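PDB 3ONT: spot 14 protein from Mus musculus, which modulates fatty acid synthesis and lipogenesis, notably in lactating mammary gland, working as a homodimer or as a heterodimer with MID1IP1. Local coordinates for the interface of chains A and B. Sequence-based numbering; all coordinates share one arbitrary frame. Chains: chain A/B, Spot 14 protein.

Contact 1: the interface of chains A and B. Residues chain A 115, 118-119, 122-123; chain B 125-126, 129.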
loop_
_atom_site.group_PDB
_atom_site.type_symbol
_atom_site.label_atom_id
_atom_site.label_comp_id
_atom_site.label_asym_id
_atom_site.label_seq_id
_atom_site.Cartn_x
_atom_site.Cartn_y
_atom_site.Cartn_z
ATOM N N LEU A 115 0.615 14.337 -4.394
ATOM C CA LEU A 115 0.120 12.965 -4.431
ATOM C C LEU A 115 1.196 11.920 -4.678
ATOM O O LEU A 115 1.143 10.847 -4.086
ATOM C CB LEU A 115 -1.046 12.807 -5.408
ATOM C CG LEU A 115 -2.421 13.293 -4.918
ATOM C CD1 LEU A 115 -3.529 12.696 -5.754
ATOM C CD2 LEU A 115 -2.671 12.939 -3.472
ATOM N N GLN A 118 3.067 11.603 -1.306
ATOM C CA GLN A 118 2.170 10.933 -0.380
ATOM C C GLN A 118 2.072 9.441 -0.708
ATOM O O GLN A 118 2.253 8.597 0.173
ATOM C CB GLN A 118 0.794 11.612 -0.380
ATOM C CG GLN A 118 0.845 13.016 0.239
ATOM C CD GLN A 118 -0.474 13.805 0.120
ATOM O OE1 GLN A 118 -1.569 13.231 -0.024
ATOM N NE2 GLN A 118 -0.368 15.137 0.198
ATOM N N PHE A 119 1.847 9.131 -1.983
ATOM C CA PHE A 119 1.767 7.759 -2.455
ATOM C C PHE A 119 3.013 7.030 -2.014
ATOM O O PHE A 119 2.944 5.960 -1.403
ATOM C CB PHE A 119 1.636 7.730 -3.981
ATOM C CG PHE A 119 1.763 6.358 -4.583
ATOM C CD1 PHE A 119 0.681 5.467 -4.569
ATOM C CD2 PHE A 119 2.944 5.960 -5.204
ATOM C CE1 PHE A 119 0.781 4.173 -5.143
ATOM C CE2 PHE A 119 3.062 4.669 -5.784
ATOM C CZ PHE A 119 1.977 3.778 -5.747
ATOM N N HIS A 122 3.124 6.323 1.812
ATOM C CA HIS A 122 2.256 5.181 2.045
ATOM C C HIS A 122 2.821 3.843 1.594
ATOM O O HIS A 122 2.974 2.944 2.431
ATOM C CB HIS A 122 0.903 5.445 1.433
ATOM C CG HIS A 122 0.209 6.604 2.070
ATOM N ND1 HIS A 122 0.160 6.775 3.440
ATOM C CD2 HIS A 122 -0.441 7.661 1.535
ATOM C CE1 HIS A 122 -0.501 7.882 3.721
ATOM N NE2 HIS A 122 -0.874 8.441 2.581
ATOM N N PHE A 123 3.165 3.700 0.309
ATOM C CA PHE A 123 3.609 2.386 -0.158
ATOM C C PHE A 123 4.875 1.935 0.539
ATOM O O PHE A 123 5.017 0.762 0.828
ATOM C CB PHE A 123 3.575 2.204 -1.716
ATOM C CG PHE A 123 4.883 2.462 -2.456
ATOM C CD1 PHE A 123 5.984 1.624 -2.311
ATOM C CD2 PHE A 123 4.971 3.522 -3.383
ATOM C CE1 PHE A 123 7.194 1.865 -3.035
ATOM C CE2 PHE A 123 6.183 3.787 -4.147
ATOM C CZ PHE A 123 7.292 2.952 -3.967
ATOM N N SER B 125 -5.189 4.753 2.115
ATOM C CA SER B 125 -4.905 5.959 1.360
ATOM C C SER B 125 -4.248 5.667 0.023
ATOM O O SER B 125 -4.490 6.389 -0.930
ATOM C CB SER B 125 -4.248 7.097 2.167
ATOM O OG SER B 125 -3.569 6.666 3.312
ATOM N N LEU B 126 -3.472 4.590 -0.061
ATOM C CA LEU B 126 -3.051 4.073 -1.356
ATOM C C LEU B 126 -4.257 3.818 -2.243
ATOM O O LEU B 126 -4.313 4.279 -3.388
ATOM C CB LEU B 126 -2.295 2.771 -1.208
ATOM C CG LEU B 126 -0.832 2.850 -0.820
ATOM C CD1 LEU B 126 -0.199 1.518 -1.145
ATOM C CD2 LEU B 126 -0.146 3.973 -1.609
ATOM N N ILE B 129 -5.760 7.112 -3.304
ATOM C CA ILE B 129 -4.963 7.834 -4.275
ATOM C C ILE B 129 -5.133 7.208 -5.680
ATOM O O ILE B 129 -5.533 7.904 -6.622
ATOM C CB ILE B 129 -3.494 7.959 -3.841
ATOM C CG1 ILE B 129 -3.367 9.012 -2.723
ATOM C CG2 ILE B 129 -2.624 8.313 -5.039
ATOM C CD1 ILE B 129 -2.167 8.804 -1.826
#
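A:Phe119 and B:Leu126 meet where the long 115-147 helices of the two subunits pack against each other, part of the two-fold helical-bundle interface of this SPOT14-family homodimer. The apolar contacts centre on B:Leu126. Its CD2 methyl sits above the plane of the A:Phe119 ring, just outside the CD1-CE1 rim and 3.4 Å from CD1, the two side chains crossing at about a right angle; it also lies 3.5 Å from CB of A:His122. The other branch, CD1, meets CB of A:Phe123 at 3.9 Å. A:Phe119 has CG anti to the backbone N (chi1 171°), which swings the ring so that its CD1-CE1 rim comes up to the leucine methyl; within chain A, its CD2 lies in plane at the edge of the A:Phe123 ring. B:Ile129, which loses 73 Å² of its surface to chain A, fills the next position: its CD1 approaches CD2 of A:His122 at 3.9 Å, while CG1 passes CD2 of A:Leu115 at 4.1 Å as the two side chains run antiparallel.

The polar approach is from B:Ser125 to the imidazole of A:His122. The serine hydroxyl OG lies over the NE2-CE1 rim of one face, 3.3 Å from both NE2 and CE1, and not end-on to a ring nitrogen. Cutting the imidazole back to an alanine here is likely to leave the B:Ser125 hydroxyl and the B:Ile129 CD1 methyl without the ring they rest on, opening a gap between the helices.

Contact 2: the interface of chains A and B. Residues chain A 32, 34-35, 38-39; chain B 144, 147-148.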
loop_
_atom_site.group_PDB
_atom_site.type_symbol
_atom_site.label_atom_id
_atom_site.label_comp_id
_atom_site.label_asym_id
_atom_site.label_seq_id
_atom_site.Cartn_x
_atom_site.Cartn_y
_atom_site.Cartn_z
ATOM N N VAL A 32 -2.720 6.704 -26.295
ATOM C CA VAL A 32 -3.558 7.770 -26.859
ATOM C C VAL A 32 -2.820 9.103 -27.019
ATOM O O VAL A 32 -2.935 9.773 -28.063
ATOM C CB VAL A 32 -4.841 7.974 -26.011
ATOM C CG1 VAL A 32 -5.544 9.279 -26.355
ATOM C CG2 VAL A 32 -5.786 6.783 -26.178
HETATM N N MSE A 34 -0.375 10.750 -28.181
HETATM C CA MSE A 34 0.665 10.530 -29.180
HETATM C C MSE A 34 1.701 11.648 -29.219
HETATM O O MSE A 34 2.893 11.387 -29.455
HETATM C CB MSE A 34 0.021 10.409 -30.552
HETATM C CG MSE A 34 -0.957 9.254 -30.674
HETATM SE SE MSE A 34 -0.213 7.777 -31.708
HETATM C CE MSE A 34 1.187 7.173 -30.469
ATOM N N ILE A 35 1.240 12.889 -29.024
ATOM C CA ILE A 35 2.105 14.063 -29.071
ATOM C C ILE A 35 1.986 14.764 -27.709
ATOM O O ILE A 35 1.155 15.674 -27.514
ATOM C CB ILE A 35 1.753 15.020 -30.274
ATOM C CG1 ILE A 35 1.495 14.222 -31.565
ATOM C CG2 ILE A 35 2.852 16.082 -30.476
ATOM C CD1 ILE A 35 0.928 15.025 -32.720
ATOM N N LEU A 38 1.758 18.684 -26.823
ATOM C CA LEU A 38 0.466 19.375 -26.934
ATOM C C LEU A 38 -0.183 19.626 -25.553
ATOM O O LEU A 38 -1.050 20.508 -25.423
ATOM C CB LEU A 38 -0.504 18.593 -27.843
ATOM C CG LEU A 38 -0.040 18.394 -29.295
ATOM C CD1 LEU A 38 -1.151 17.767 -30.113
ATOM C CD2 LEU A 38 0.476 19.686 -29.998
ATOM N N LEU A 39 0.220 18.851 -24.541
ATOM C CA LEU A 39 -0.275 19.036 -23.170
ATOM C C LEU A 39 0.403 20.200 -22.450
ATOM O O LEU A 39 -0.118 20.693 -21.449
ATOM C CB LEU A 39 -0.107 17.760 -22.341
ATOM C CG LEU A 39 -0.829 16.479 -22.772
ATOM C CD1 LEU A 39 -0.479 15.275 -21.868
ATOM C CD2 LEU A 39 -2.351 16.671 -22.794
ATOM N N TYR B 144 -7.096 15.042 -24.252
ATOM C CA TYR B 144 -6.265 14.931 -25.457
ATOM C C TYR B 144 -7.072 14.577 -26.705
ATOM O O TYR B 144 -6.852 15.133 -27.782
ATOM C CB TYR B 144 -5.186 13.880 -25.273
ATOM C CG TYR B 144 -4.204 13.835 -26.416
ATOM C CD1 TYR B 144 -4.419 13.004 -27.514
ATOM C CD2 TYR B 144 -3.045 14.627 -26.399
ATOM C CE1 TYR B 144 -3.511 12.952 -28.549
ATOM C CE2 TYR B 144 -2.136 14.581 -27.430
ATOM C CZ TYR B 144 -2.372 13.743 -28.505
ATOM O OH TYR B 144 -1.460 13.687 -29.539
HETATM N N MSE B 147 -8.926 17.767 -27.569
HETATM C CA MSE B 147 -7.963 18.720 -28.133
HETATM C C MSE B 147 -7.578 18.440 -29.565
HETATM O O MSE B 147 -7.382 19.362 -30.341
HETATM C CB MSE B 147 -6.678 18.715 -27.331
HETATM C CG MSE B 147 -6.773 19.422 -26.027
HETATM SE SE MSE B 147 -5.224 18.936 -24.979
HETATM C CE MSE B 147 -3.882 19.032 -26.362
ATOM N N THR B 148 -7.420 17.174 -29.910
ATOM C CA THR B 148 -6.958 16.855 -31.246
ATOM C C THR B 148 -8.136 16.395 -32.096
ATOM O O THR B 148 -7.964 15.629 -33.047
ATOM C CB THR B 148 -5.857 15.801 -31.225
ATOM O OG1 THR B 148 -6.368 14.596 -30.652
ATOM C CG2 THR B 148 -4.678 16.281 -30.405
#
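The phenol of B:Tyr144 reaches across to the backbone of A:Ile35, where its hydroxyl OH accepts a hydrogen bond from the amide N at 2.9 Å, with an angle of 146° at the hydrogen. CB and CG1 of A:Ile35 also lie next to this hydroxyl, and the two side chains cross at about a right angle. Along the CD1-CE1 edge, the ring runs past the backbone O of A:Val32, while CG1 of that valine lies 4.1 Å from CD1 of the tyrosine. The other side of the ring, at CE2, passes the backbone O of A:Ile35.

Beside the tyrosine, A:Leu38 carries a second group of apolar contacts and loses 52 Å² of its surface to chain B. Its CB meets the terminal methyl CE of selenomethionine B:Met147 at 3.7 Å, and its CD1 branch touches the CG2 methyl of B:Thr148 at 3.8 Å. The B:Met147 chain bends at its last torsion (chi3 42°), turning CE toward the leucine. A:Leu39 adds its CD2 methyl, 4.2 Å from CD2 of B:Tyr144.

The tyrosine ring is sent out toward chain A by a CG anti to the backbone N (chi1 -173°). B:Thr148 also acts from within its own chain and probably helps to hold it: CG2 lies 3.9 Å above one face of the B:Tyr144 ring, offset toward the rim, while OG1 donates a 3.0 Å hydrogen bond to the backbone O of B:Tyr144, from a position tilted out of the carbonyl plane. That bond ties the residue just beyond the helix back to its last turn. Within the dimer, the C-terminal end of helix 115-147 of one subunit thus packs against the end of helix 15-32, the short link after it and the 3-10 helix 36-39 of the partner.

Contact 1 and contact 2 lie about 28 Å apart, measured between the centres of their C-alpha atoms, and are joined by helix 115-147 of chain B. Contact 1 uses the first half of that helix against the same helix of chain A, near the middle of the dimer; contact 2 uses its C-terminal end against a different part of chain A, toward the dimer's outer end. One long helix therefore runs along the partner and engages it at both places. Two-fold symmetry repeats each contact with the chains exchanged, so both long helices grip the partner in this way, in keeping with the homodimer known for this protein.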